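Local coordinates for protein serine protease inhibitor (Schistosoma haematobium, PDB 3STO) that probably inhibits serine-type endopeptidases, as serpins generally do, by presenting an exposed reactive-centre loop to the protease, at residues E288-P296 with I369-V377; K235-V244 with V256-N267. All coordinates share one frame; numbering follows the deposited sequence.

Contact 1 of 2, residues E288-P296 with I369-V377; sequences ETTVSLRLP and IIPEVDFHV
From V291 paired with V373 to R294 paired with H376, the two strands run parallel, their axes 4.6 Å apart and only 3° from alignment. S292 and R294 give their N-H groups to V373 O and F375 O, while V373, F375 and V377 donate to the carbonyls of T290, S292 and R294. On one face H376 is sandwiched: D374 CB sits over one side of the imidazole toward its rim, and the R294 guanidinium lies flat on the other, centres 3.6 Å apart and planes at 18°. The imidazole edge is used too, since S292 OG lies in the ring plane 3.0 Å from H376 NE2 in a hydrogen bond that either could donate. With CG anti to its carbonyl carbon (chi1 -50°), R294 runs its extended chain over the ring, then joins E210 in a salt bridge through NH1, which may balance the nearby like charge of R208. At the start of the pairing, T290 and E372 exchange two firm bonds. T290 N donates to E372 OE2 at 3.0 Å from above the carboxylate plane, and E372 N donates to T290 OG1, also at 3.0 Å; a weak third runs from T290 OG1 to E372 OE2. The P371 ring covers the backbone here, its CB 3.4 Å from S292 N. The other face is apolar: V291 CG1 lies against F375 CB at 3.6 Å, and L293 CD1 reaches F375 CD2 obliquely. A short parallel strand just after the reactive-centre loop, added beside a longer one, is the edge of beta-sheet C in the serpin fold.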
loop_
_atom_site.group_PDB
_atom_site.type_symbol
_atom_site.label_atom_id
_atom_site.label_comp_id
_atom_site.label_asym_id
_atom_site.label_seq_id
_atom_site.Cartn_x
_atom_site.Cartn_y
_atom_site.Cartn_z
ATOM N N GLU A 288 2.081 -26.523 -5.751
ATOM C CA GLU A 288 0.747 -26.982 -5.345
ATOM C C GLU A 288 0.862 -28.063 -4.296
ATOM O O GLU A 288 1.670 -28.980 -4.417
ATOM C CB GLU A 288 -0.005 -27.586 -6.531
ATOM C CG GLU A 288 -0.434 -26.596 -7.584
ATOM C CD GLU A 288 -1.816 -26.066 -7.304
ATOM O OE1 GLU A 288 -2.099 -25.833 -6.112
ATOM O OE2 GLU A 288 -2.621 -25.905 -8.256
ATOM N N THR A 289 0.044 -27.951 -3.261
ATOM C CA THR A 289 0.167 -28.803 -2.108
ATOM C C THR A 289 -1.176 -28.786 -1.412
ATOM O O THR A 289 -1.969 -27.832 -1.540
ATOM C CB THR A 289 1.207 -28.247 -1.084
ATOM O OG1 THR A 289 2.323 -27.652 -1.754
ATOM C CG2 THR A 289 1.724 -29.322 -0.214
ATOM N N THR A 290 -1.433 -29.836 -0.650
ATOM C CA THR A 290 -2.616 -29.850 0.185
ATOM C C THR A 290 -2.204 -29.308 1.538
ATOM O O THR A 290 -1.215 -29.747 2.142
ATOM C CB THR A 290 -3.295 -31.267 0.253
ATOM O OG1 THR A 290 -2.361 -32.252 0.706
ATOM C CG2 THR A 290 -3.766 -31.671 -1.125
ATOM N N VAL A 291 -2.953 -28.321 1.992
ATOM C CA VAL A 291 -2.587 -27.596 3.190
ATOM C C VAL A 291 -3.734 -27.513 4.161
ATOM O O VAL A 291 -4.887 -27.193 3.791
ATOM C CB VAL A 291 -2.143 -26.162 2.835
ATOM C CG1 VAL A 291 -1.719 -25.423 4.062
ATOM C CG2 VAL A 291 -1.020 -26.218 1.860
ATOM N N SER A 292 -3.413 -27.817 5.411
ATOM C CA SER A 292 -4.281 -27.467 6.527
ATOM C C SER A 292 -3.906 -26.030 6.932
ATOM O O SER A 292 -2.829 -25.784 7.465
ATOM C CB SER A 292 -4.057 -28.420 7.691
ATOM O OG SER A 292 -4.668 -27.925 8.862
ATOM N N LEU A 293 -4.785 -25.090 6.630
ATOM C CA LEU A 293 -4.503 -23.684 6.837
ATOM C C LEU A 293 -5.322 -23.137 7.990
ATOM O O LEU A 293 -6.543 -23.245 7.991
ATOM C CB LEU A 293 -4.822 -22.890 5.561
ATOM C CG LEU A 293 -4.862 -21.353 5.610
ATOM C CD1 LEU A 293 -3.525 -20.798 6.033
ATOM C CD2 LEU A 293 -5.282 -20.749 4.247
ATOM N N ARG A 294 -4.663 -22.532 8.966
ATOM C CA ARG A 294 -5.406 -21.750 9.954
ATOM C C ARG A 294 -4.928 -20.336 9.929
ATOM O O ARG A 294 -3.731 -20.070 9.929
ATOM C CB ARG A 294 -5.236 -22.305 11.357
ATOM C CG ARG A 294 -5.492 -23.782 11.465
ATOM C CD ARG A 294 -5.749 -24.130 12.896
ATOM N NE ARG A 294 -5.747 -25.559 13.088
ATOM C CZ ARG A 294 -5.076 -26.156 14.053
ATOM N NH1 ARG A 294 -4.363 -25.425 14.898
ATOM N NH2 ARG A 294 -5.127 -27.468 14.177
ATOM N N LEU A 295 -5.878 -19.427 9.966
ATOM C CA LEU A 295 -5.594 -18.045 9.696
ATOM C C LEU A 295 -6.565 -17.211 10.520
ATOM O O LEU A 295 -7.774 -17.366 10.405
ATOM C CB LEU A 295 -5.750 -17.759 8.175
ATOM C CG LEU A 295 -5.471 -16.350 7.638
ATOM C CD1 LEU A 295 -3.991 -15.978 7.853
ATOM C CD2 LEU A 295 -5.861 -16.159 6.144
ATOM N N PRO A 296 -6.026 -16.290 11.331
ATOM C CA PRO A 296 -6.868 -15.348 12.079
ATOM C C PRO A 296 -7.718 -14.435 11.155
ATOM O O PRO A 296 -7.277 -14.004 10.084
ATOM C CB PRO A 296 -5.831 -14.507 12.859
ATOM C CG PRO A 296 -4.558 -15.254 12.755
ATOM C CD PRO A 296 -4.588 -16.005 11.498
ATOM N N ILE A 369 -9.931 -34.678 2.583
ATOM C CA ILE A 369 -8.484 -34.562 2.395
ATOM C C ILE A 369 -7.669 -34.739 3.671
ATOM O O ILE A 369 -8.058 -34.296 4.761
ATOM C CB ILE A 369 -8.139 -33.185 1.816
ATOM C CG1 ILE A 369 -8.893 -32.970 0.511
ATOM C CG2 ILE A 369 -6.649 -33.037 1.606
ATOM C CD1 ILE A 369 -8.834 -31.534 0.036
ATOM N N ILE A 370 -6.516 -35.375 3.513
ATOM C CA ILE A 370 -5.516 -35.417 4.566
ATOM C C ILE A 370 -4.274 -34.619 4.123
ATOM O O ILE A 370 -3.418 -35.131 3.408
ATOM C CB ILE A 370 -5.140 -36.860 4.894
ATOM C CG1 ILE A 370 -3.913 -36.890 5.811
ATOM C CG2 ILE A 370 -4.916 -37.633 3.609
ATOM C CD1 ILE A 370 -3.519 -38.274 6.279
ATOM N N PRO A 371 -4.176 -33.356 4.556
ATOM C CA PRO A 371 -3.170 -32.454 3.967
ATOM C C PRO A 371 -1.726 -32.885 4.231
ATOM O O PRO A 371 -1.431 -33.407 5.301
ATOM C CB PRO A 371 -3.470 -31.113 4.644
ATOM C CG PRO A 371 -4.138 -31.511 5.960
ATOM C CD PRO A 371 -4.976 -32.694 5.602
ATOM N N GLU A 372 -0.835 -32.675 3.262
ATOM C CA GLU A 372 0.591 -32.956 3.486
ATOM C C GLU A 372 1.273 -31.955 4.433
ATOM O O GLU A 372 2.286 -32.271 5.014
ATOM C CB GLU A 372 1.366 -32.992 2.164
ATOM C CG GLU A 372 0.477 -33.222 0.944
ATOM C CD GLU A 372 1.078 -32.672 -0.356
ATOM O OE1 GLU A 372 2.317 -32.684 -0.506
ATOM O OE2 GLU A 372 0.309 -32.226 -1.234
ATOM N N VAL A 373 0.719 -30.750 4.566
ATOM C CA VAL A 373 1.387 -29.659 5.282
ATOM C C VAL A 373 0.462 -28.931 6.257
ATOM O O VAL A 373 -0.701 -28.650 5.934
ATOM C CB VAL A 373 1.965 -28.650 4.249
ATOM C CG1 VAL A 373 1.584 -27.257 4.563
ATOM C CG2 VAL A 373 3.460 -28.822 4.114
ATOM N N ASP A 374 0.952 -28.631 7.459
ATOM C CA ASP A 374 0.188 -27.733 8.334
ATOM C C ASP A 374 0.686 -26.324 8.137
ATOM O O ASP A 374 1.885 -26.097 8.048
ATOM C CB ASP A 374 0.327 -28.101 9.798
ATOM C CG ASP A 374 -0.472 -29.314 10.149
ATOM O OD1 ASP A 374 -1.295 -29.722 9.305
ATOM O OD2 ASP A 374 -0.281 -29.863 11.258
ATOM N N PHE A 375 -0.227 -25.376 8.029
ATOM C CA PHE A 375 0.183 -23.975 7.958
ATOM C C PHE A 375 -0.717 -23.242 8.919
ATOM O O PHE A 375 -1.797 -22.772 8.537
ATOM C CB PHE A 375 0.027 -23.421 6.534
ATOM C CG PHE A 375 0.819 -22.177 6.271
ATOM C CD1 PHE A 375 2.123 -22.262 5.863
ATOM C CD2 PHE A 375 0.239 -20.912 6.414
ATOM C CE1 PHE A 375 2.850 -21.109 5.607
ATOM C CE2 PHE A 375 0.956 -19.764 6.171
ATOM C CZ PHE A 375 2.264 -19.852 5.776
ATOM N N HIS A 376 -0.283 -23.169 10.172
ATOM C CA HIS A 376 -1.136 -22.656 11.238
ATOM C C HIS A 376 -0.621 -21.316 11.735
ATOM O O HIS A 376 0.439 -21.236 12.327
ATOM C CB HIS A 376 -1.231 -23.681 12.370
ATOM C CG HIS A 376 -1.880 -24.956 11.956
ATOM N ND1 HIS A 376 -1.909 -26.072 12.762
ATOM C CD2 HIS A 376 -2.536 -25.292 10.820
ATOM C CE1 HIS A 376 -2.542 -27.045 12.136
ATOM N NE2 HIS A 376 -2.936 -26.594 10.954
ATOM N N VAL A 377 -1.370 -20.257 11.446
ATOM C CA VAL A 377 -0.862 -18.900 11.627
ATOM C C VAL A 377 -1.166 -18.511 13.079
ATOM O O VAL A 377 -2.177 -17.889 13.360
ATOM C CB VAL A 377 -1.452 -17.903 10.546
ATOM C CG1 VAL A 377 -0.939 -16.498 10.730
ATOM C CG2 VAL A 377 -1.141 -18.372 9.134
#

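Contact 2 of 2, residues K235-V244 with V256-N267; sequences KFEDEGFEIV and VIVLPLEKWSLN
One face of the F241 ring carries V258 CG1, 4.1 Å from the ring centroid and 25° off its normal, a CH-pi contact displaced toward the rim. F241 holds CG between its backbone N and carbonyl carbon (chi1 58°), which sets the ring beside V258; L272 of helix 269-273 touches both side chains. The ring of F236 is met at its edge, in plane, by F241 O. A third flat group, the N267 amide, points ND2 at G240 O in a 2.9 Å hydrogen bond lying near the plane of both groups, on a carbonyl lone pair. The same oxygen takes a second bond from L261 N, which comes from above the carbonyl plane, so two donors fix the G240 peptide. N267 is itself held by S265, whose OG accepts from N267 N in an ST turn. Along the antiparallel strands, E242 and L259 exchange backbone bonds as a hydrogen-bonded pair, and V244 with I257 do likewise, although V244 N to I257 O is weak. Between them I243 sets CG2 3.6 Å from V256 CG1, while CG1 of I243 runs alongside V258. On the opposite face V244 CG2 packs on I257 CD1 at 3.7 Å, and L261 CD2 lies 3.8 Å from E242 CD, whose carboxylate bonds to Y233 through OE1. G240 and F241 both oppose F236 in a G1 beta bulge, closing the turn that leads into the beta hairpin 241-247/253-260, part of beta-sheet B in the serpin fold.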
loop_
_atom_site.group_PDB
_atom_site.type_symbol
_atom_site.label_atom_id
_atom_site.label_comp_id
_atom_site.label_asym_id
_atom_site.label_seq_id
_atom_site.Cartn_x
_atom_site.Cartn_y
_atom_site.Cartn_z
ATOM N N LYS A 235 8.652 -24.242 1.692
ATOM C CA LYS A 235 9.405 -24.114 2.935
ATOM C C LYS A 235 10.830 -23.670 2.675
ATOM O O LYS A 235 11.534 -24.276 1.879
ATOM C CB LYS A 235 9.427 -25.443 3.664
ATOM C CG LYS A 235 10.184 -25.426 4.967
ATOM C CD LYS A 235 9.507 -26.388 5.987
ATOM C CE LYS A 235 10.401 -27.573 6.345
ATOM N NZ LYS A 235 9.655 -28.709 6.997
ATOM N N PHE A 236 11.260 -22.609 3.353
ATOM C CA PHE A 236 12.569 -22.047 3.095
ATOM C C PHE A 236 13.385 -22.103 4.374
ATOM O O PHE A 236 13.485 -21.137 5.121
ATOM C CB PHE A 236 12.425 -20.638 2.517
ATOM C CG PHE A 236 11.596 -20.601 1.246
ATOM C CD1 PHE A 236 10.207 -20.528 1.304
ATOM C CD2 PHE A 236 12.206 -20.683 0.000
ATOM C CE1 PHE A 236 9.450 -20.523 0.161
ATOM C CE2 PHE A 236 11.453 -20.650 -1.162
ATOM C CZ PHE A 236 10.065 -20.575 -1.077
ATOM N N GLU A 237 13.969 -23.273 4.598
ATOM C CA GLU A 237 14.621 -23.621 5.851
ATOM C C GLU A 237 15.754 -22.677 6.196
ATOM O O GLU A 237 15.922 -22.280 7.348
ATOM C CB GLU A 237 15.161 -25.038 5.761
ATOM C CG GLU A 237 14.158 -26.117 6.098
ATOM C CD GLU A 237 14.113 -26.397 7.596
ATOM O OE1 GLU A 237 14.794 -25.667 8.358
ATOM O OE2 GLU A 237 13.410 -27.347 8.014
ATOM N N ASP A 238 16.534 -22.332 5.182
ATOM C CA ASP A 238 17.679 -21.452 5.346
ATOM C C ASP A 238 17.291 -20.015 5.702
ATOM O O ASP A 238 17.973 -19.375 6.475
ATOM C CB ASP A 238 18.532 -21.482 4.080
ATOM C CG ASP A 238 19.427 -22.714 4.006
ATOM O OD1 ASP A 238 20.429 -22.659 3.259
ATOM O OD2 ASP A 238 19.140 -23.731 4.695
ATOM N N GLU A 239 16.191 -19.508 5.171
ATOM C CA GLU A 239 15.727 -18.190 5.578
ATOM C C GLU A 239 14.829 -18.269 6.809
ATOM O O GLU A 239 14.393 -17.262 7.337
ATOM C CB GLU A 239 14.982 -17.506 4.429
ATOM C CG GLU A 239 15.826 -17.330 3.179
ATOM C CD GLU A 239 15.706 -18.465 2.183
ATOM O OE1 GLU A 239 15.464 -19.631 2.583
ATOM O OE2 GLU A 239 15.869 -18.189 0.987
ATOM N N GLY A 240 14.530 -19.474 7.252
ATOM C CA GLY A 240 13.705 -19.655 8.430
ATOM C C GLY A 240 12.221 -19.370 8.316
ATOM O O GLY A 240 11.583 -19.046 9.330
ATOM N N PHE A 241 11.647 -19.520 7.114
ATOM C CA PHE A 241 10.181 -19.374 6.962
ATOM C C PHE A 241 9.524 -20.309 5.921
ATOM O O PHE A 241 10.189 -21.026 5.175
ATOM C CB PHE A 241 9.835 -17.906 6.685
ATOM C CG PHE A 241 10.518 -17.339 5.453
ATOM C CD1 PHE A 241 10.148 -17.755 4.164
ATOM C CD2 PHE A 241 11.493 -16.379 5.569
ATOM C CE1 PHE A 241 10.752 -17.234 3.028
ATOM C CE2 PHE A 241 12.110 -15.850 4.439
ATOM C CZ PHE A 241 11.750 -16.289 3.161
ATOM N N GLU A 242 8.207 -20.292 5.888
ATOM C CA GLU A 242 7.456 -21.030 4.887
ATOM C C GLU A 242 6.385 -20.096 4.367
ATOM O O GLU A 242 6.007 -19.156 5.055
ATOM C CB GLU A 242 6.854 -22.354 5.454
ATOM C CG GLU A 242 6.004 -22.221 6.746
ATOM C CD GLU A 242 5.612 -23.593 7.414
ATOM O OE1 GLU A 242 5.792 -24.678 6.803
ATOM O OE2 GLU A 242 5.101 -23.595 8.564
ATOM N N ILE A 243 5.877 -20.373 3.167
ATOM C CA ILE A 243 4.975 -19.464 2.505
ATOM C C ILE A 243 3.824 -20.210 1.844
ATOM O O ILE A 243 4.040 -21.272 1.269
ATOM C CB ILE A 243 5.773 -18.656 1.408
ATOM C CG1 ILE A 243 6.874 -17.812 2.049
ATOM C CG2 ILE A 243 4.847 -17.787 0.533
ATOM C CD1 ILE A 243 7.656 -16.979 1.066
ATOM N N VAL A 244 2.616 -19.649 1.922
ATOM C CA VAL A 244 1.498 -20.089 1.115
ATOM C C VAL A 244 0.995 -18.918 0.334
ATOM O O VAL A 244 1.151 -17.778 0.751
ATOM C CB VAL A 244 0.257 -20.700 1.911
ATOM C CG1 VAL A 244 0.593 -22.059 2.479
ATOM C CG2 VAL A 244 -0.259 -19.744 2.984
ATOM N N VAL A 256 -0.355 -13.604 0.079
ATOM C CA VAL A 256 0.846 -14.345 0.412
ATOM C C VAL A 256 1.123 -14.207 1.908
ATOM O O VAL A 256 1.214 -13.091 2.403
ATOM C CB VAL A 256 2.029 -13.857 -0.431
ATOM C CG1 VAL A 256 3.356 -14.534 0.015
ATOM C CG2 VAL A 256 1.736 -14.111 -1.933
ATOM N N ILE A 257 1.204 -15.339 2.621
ATOM C CA ILE A 257 1.549 -15.353 4.041
ATOM C C ILE A 257 2.937 -15.896 4.220
ATOM O O ILE A 257 3.309 -16.906 3.629
ATOM C CB ILE A 257 0.549 -16.146 4.888
ATOM C CG1 ILE A 257 -0.891 -15.742 4.511
ATOM C CG2 ILE A 257 0.819 -15.976 6.411
ATOM C CD1 ILE A 257 -1.884 -16.890 4.678
ATOM N N VAL A 258 3.734 -15.173 4.993
ATOM C CA VAL A 258 5.090 -15.592 5.269
ATOM C C VAL A 258 5.191 -15.920 6.754
ATOM O O VAL A 258 5.119 -15.026 7.597
ATOM C CB VAL A 258 6.130 -14.511 4.927
ATOM C CG1 VAL A 258 7.534 -15.059 5.145
ATOM C CG2 VAL A 258 5.969 -14.049 3.489
ATOM N N LEU A 259 5.350 -17.206 7.057
ATOM C CA LEU A 259 5.263 -17.687 8.433
ATOM C C LEU A 259 6.623 -18.200 8.883
ATOM O O LEU A 259 7.153 -19.170 8.335
ATOM C CB LEU A 259 4.179 -18.778 8.575
ATOM C CG LEU A 259 3.835 -19.195 10.012
ATOM C CD1 LEU A 259 3.179 -18.036 10.812
ATOM C CD2 LEU A 259 2.937 -20.425 10.038
ATOM N N PRO A 260 7.205 -17.534 9.884
ATOM C CA PRO A 260 8.470 -18.010 10.466
ATOM C C PRO A 260 8.333 -19.443 10.977
ATOM O O PRO A 260 7.281 -19.832 11.506
ATOM C CB PRO A 260 8.686 -17.061 11.633
ATOM C CG PRO A 260 7.924 -15.822 11.253
ATOM C CD PRO A 260 6.690 -16.340 10.581
ATOM N N LEU A 261 9.393 -20.220 10.813
ATOM C CA LEU A 261 9.380 -21.615 11.259
ATOM C C LEU A 261 9.246 -21.810 12.779
ATOM O O LEU A 261 8.790 -22.841 13.239
ATOM C CB LEU A 261 10.561 -22.380 10.667
ATOM C CG LEU A 261 10.327 -22.503 9.156
ATOM C CD1 LEU A 261 11.504 -23.115 8.417
ATOM C CD2 LEU A 261 9.076 -23.309 8.914
ATOM N N GLU A 262 9.595 -20.818 13.573
ATOM C CA GLU A 262 9.316 -20.962 14.989
ATOM C C GLU A 262 8.569 -19.732 15.464
ATOM O O GLU A 262 8.313 -18.825 14.685
ATOM C CB GLU A 262 10.594 -21.179 15.792
ATOM C CG GLU A 262 11.133 -19.899 16.387
ATOM C CD GLU A 262 11.975 -19.128 15.417
ATOM O OE1 GLU A 262 13.188 -19.435 15.355
ATOM O OE2 GLU A 262 11.431 -18.232 14.723
ATOM N N LYS A 263 8.200 -19.699 16.736
ATOM C CA LYS A 263 7.285 -18.665 17.161
ATOM C C LYS A 263 7.992 -17.433 17.718
ATOM O O LYS A 263 7.356 -16.430 17.973
ATOM C CB LYS A 263 6.322 -19.219 18.205
ATOM C CG LYS A 263 6.977 -19.522 19.569
ATOM C CD LYS A 263 6.010 -20.305 20.446
ATOM C CE LYS A 263 6.528 -20.438 21.850
ATOM N NZ LYS A 263 5.499 -21.089 22.730
ATOM N N TRP A 264 9.293 -17.511 17.954
ATOM C CA TRP A 264 9.924 -16.439 18.729
ATOM C C TRP A 264 10.488 -15.292 17.889
ATOM O O TRP A 264 10.622 -14.195 18.400
ATOM C CB TRP A 264 11.016 -16.972 19.668
ATOM C CG TRP A 264 10.550 -18.015 20.665
ATOM C CD1 TRP A 264 9.821 -17.810 21.801
ATOM C CD2 TRP A 264 10.826 -19.416 20.613
ATOM N NE1 TRP A 264 9.620 -18.999 22.454
ATOM C CE2 TRP A 264 10.220 -20.001 21.738
ATOM C CE3 TRP A 264 11.511 -20.233 19.706
ATOM C CZ2 TRP A 264 10.261 -21.366 21.972
ATOM C CZ3 TRP A 264 11.567 -21.561 19.942
ATOM C CH2 TRP A 264 10.952 -22.127 21.072
ATOM N N SER A 265 10.816 -15.572 16.624
ATOM C CA SER A 265 11.516 -14.643 15.726
ATOM C C SER A 265 10.901 -14.542 14.316
ATOM O O SER A 265 10.404 -15.514 13.774
ATOM C CB SER A 265 12.965 -15.074 15.581
ATOM O OG SER A 265 13.611 -14.301 14.583
ATOM N N LEU A 266 10.951 -13.364 13.723
ATOM C CA LEU A 266 10.497 -13.184 12.363
ATOM C C LEU A 266 11.482 -13.807 11.345
ATOM O O LEU A 266 11.103 -14.126 10.217
ATOM C CB LEU A 266 10.329 -11.712 12.079
ATOM C CG LEU A 266 8.983 -11.013 12.214
ATOM C CD1 LEU A 266 7.913 -11.891 12.743
ATOM C CD2 LEU A 266 9.127 -9.731 13.026
ATOM N N ASN A 267 12.732 -14.015 11.748
ATOM C CA ASN A 267 13.713 -14.624 10.855
ATOM C C ASN A 267 13.880 -13.808 9.559
ATOM O O ASN A 267 13.840 -12.574 9.602
ATOM C CB ASN A 267 13.326 -16.088 10.559
ATOM C CG ASN A 267 13.562 -17.021 11.765
ATOM O OD1 ASN A 267 14.355 -16.709 12.664
ATOM N ND2 ASN A 267 12.869 -18.167 11.785
#

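Overall arrangement
Following the chain, contact 2 comes first: strand 218-236 turns into 241-247, which folds back along 253-260, so contact 2 closes a hairpin with eleven residues between its segments, six of them still strand. The chain then passes helices 269-273 and 279-283 before 288-296 begins, and contact 1 opens only after contact 2 has closed; the two are in series, neither nested nor crossed. Contact 1 spans 72 residues, including the partly unmodelled reactive-centre region. Strand 218-236 links both, pairing with 241-247 and with 287-305. F375 of contact 1 bridges them through its ring, packing against E242, V244 and L259 of contact 2, and so joins the sheet C edge to sheet B.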